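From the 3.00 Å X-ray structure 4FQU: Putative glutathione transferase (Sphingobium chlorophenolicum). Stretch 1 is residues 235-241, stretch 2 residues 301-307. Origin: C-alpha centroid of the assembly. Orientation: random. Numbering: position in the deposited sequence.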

# COMPACT_ATOMS: atom_id res chain seq x y z
N LEU A 235 -8.86 1.80 -13.71
CA LEU A 235 -7.91 0.73 -13.91
C LEU A 235 -6.42 1.20 -14.07
O LEU A 235 -5.51 0.65 -13.46
CB LEU A 235 -8.37 -0.12 -15.10
CG LEU A 235 -9.30 -1.27 -14.74
CD1 LEU A 235 -10.06 -0.92 -13.53
CD2 LEU A 235 -10.22 -1.58 -15.90
N VAL A 236 -6.18 2.23 -14.87
CA VAL A 236 -4.81 2.50 -15.28
C VAL A 236 -3.96 2.96 -14.09
O VAL A 236 -2.73 2.83 -14.09
CB VAL A 236 -4.80 3.52 -16.40
CG1 VAL A 236 -4.98 4.89 -15.83
CG2 VAL A 236 -3.52 3.43 -17.23
N ARG A 237 -4.64 3.48 -13.08
CA ARG A 237 -4.01 3.99 -11.87
C ARG A 237 -4.03 2.95 -10.74
O ARG A 237 -3.51 3.18 -9.61
CB ARG A 237 -4.77 5.21 -11.38
CG ARG A 237 -4.42 6.43 -12.06
CD ARG A 237 -5.56 7.35 -12.04
NE ARG A 237 -5.20 8.56 -12.75
CZ ARG A 237 -5.41 8.76 -14.04
NH1 ARG A 237 -6.02 7.85 -14.78
NH2 ARG A 237 -5.01 9.88 -14.58
N PHE A 238 -4.64 1.81 -11.03
CA PHE A 238 -5.01 0.92 -9.93
C PHE A 238 -3.86 0.28 -9.18
O PHE A 238 -3.63 0.59 -8.03
CB PHE A 238 -5.91 -0.17 -10.39
CG PHE A 238 -6.60 -0.80 -9.30
CD1 PHE A 238 -6.03 -1.85 -8.63
CD2 PHE A 238 -7.83 -0.33 -8.90
CE1 PHE A 238 -6.69 -2.46 -7.59
CE2 PHE A 238 -8.51 -0.94 -7.89
CZ PHE A 238 -7.94 -2.01 -7.23
N ASP A 239 -3.17 -0.63 -9.86
CA ASP A 239 -2.00 -1.27 -9.28
C ASP A 239 -0.90 -0.29 -8.90
O ASP A 239 -0.09 -0.59 -8.03
CB ASP A 239 -1.40 -2.28 -10.25
CG ASP A 239 -2.31 -3.44 -10.52
OD1 ASP A 239 -3.39 -3.50 -9.93
OD2 ASP A 239 -1.92 -4.30 -11.33
N ALA A 240 -0.83 0.85 -9.55
CA ALA A 240 0.36 1.67 -9.41
C ALA A 240 0.12 2.72 -8.39
O ALA A 240 1.04 3.36 -7.95
CB ALA A 240 0.69 2.31 -10.72
N ILE A 241 -1.15 2.91 -8.05
CA ILE A 241 -1.52 3.89 -7.05
C ILE A 241 -2.55 3.39 -6.05
O ILE A 241 -2.22 3.22 -4.88
CB ILE A 241 -2.06 5.10 -7.69
CG1 ILE A 241 -0.92 5.78 -8.42
CG2 ILE A 241 -2.67 6.00 -6.64
CD1 ILE A 241 -1.37 6.98 -9.14
N GLY A 301 7.44 2.64 -6.50
CA GLY A 301 6.31 2.15 -7.31
C GLY A 301 6.34 0.66 -7.50
O GLY A 301 7.33 0.00 -7.13
N PRO A 302 5.27 0.10 -8.05
CA PRO A 302 5.51 -1.20 -8.69
C PRO A 302 6.22 -0.92 -10.04
O PRO A 302 5.80 -0.00 -10.76
CB PRO A 302 4.10 -1.77 -8.89
CG PRO A 302 3.27 -0.57 -9.05
CD PRO A 302 3.89 0.55 -8.20
N ALA A 303 7.30 -1.64 -10.32
CA ALA A 303 8.03 -1.51 -11.57
C ALA A 303 7.22 -2.20 -12.61
O ALA A 303 6.98 -3.40 -12.47
CB ALA A 303 9.33 -2.20 -11.45
N GLN A 304 6.81 -1.48 -13.63
CA GLN A 304 5.99 -2.05 -14.72
C GLN A 304 4.59 -2.49 -14.26
O GLN A 304 4.34 -3.69 -14.09
CB GLN A 304 6.74 -3.24 -15.37
CG GLN A 304 5.97 -4.01 -16.44
CD GLN A 304 5.59 -3.14 -17.65
OE1 GLN A 304 5.89 -3.51 -18.79
NE2 GLN A 304 4.91 -1.99 -17.39
N PRO A 305 3.68 -1.51 -14.06
CA PRO A 305 2.31 -1.75 -13.59
C PRO A 305 1.26 -2.20 -14.64
O PRO A 305 0.10 -2.36 -14.27
CB PRO A 305 1.90 -0.39 -12.99
CG PRO A 305 2.74 0.58 -13.62
CD PRO A 305 4.04 -0.09 -13.97
N LEU A 306 1.67 -2.38 -15.89
CA LEU A 306 0.72 -2.64 -16.97
C LEU A 306 1.22 -3.78 -17.85
O LEU A 306 2.21 -4.41 -17.49
CB LEU A 306 0.56 -1.37 -17.79
CG LEU A 306 0.03 -0.12 -17.06
CD1 LEU A 306 -0.16 1.09 -17.99
CD2 LEU A 306 -1.26 -0.45 -16.37
N PRO A 307 0.51 -4.10 -18.95
CA PRO A 307 1.11 -4.91 -20.04
C PRO A 307 1.24 -4.24 -21.46
O PRO A 307 1.55 -3.03 -21.60
CB PRO A 307 0.19 -6.15 -20.10
CG PRO A 307 -1.09 -5.76 -19.32
CD PRO A 307 -0.96 -4.30 -18.93

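Residues 235–241, part of a longer helix, pack against the irregular segment 301–307 through a small contact, 253 Å² summed over both sides, that is held by van der Waals packing, with no hydrogen bond crossing it. Ala240 is covered most. Its CB points sideways to the segment and lies 3.7 Å from Pro305 CB and 4.2 Å from Pro302 CG, so a single methyl group touches two prolines. Pro302 also reaches the helix backbone: its CG sits 3.7 Å from Ala240 CA and 3.5 Å from Asp239 O, whereas Pro305 meets the Ala240 methyl.

Pro305 and Pro302 both direct their CA-to-CB bonds toward the helix, and both rings have the C-gamma endo pucker. Such compact, rigid rings offer apolar surface without a backbone NH that would need a partner. Between them, Ala303 and Gln304 stay clear of the helix and are exposed.

Asp239 points toward the segment, but its carboxylate is hydrogen-bonded elsewhere in the structure; OD2 comes no closer than 4.1 Å to Pro305 O, and the residue contributes packing surface here. One helical turn before Ala240, Val236 extends the apolar contact, its CG2 lying 4.2 Å from Leu306 CD1. Leu306 starts out sideways, yet its m,t rotamer brings the end of the side chain nearer the helix. Arg237 and Ile241 point away.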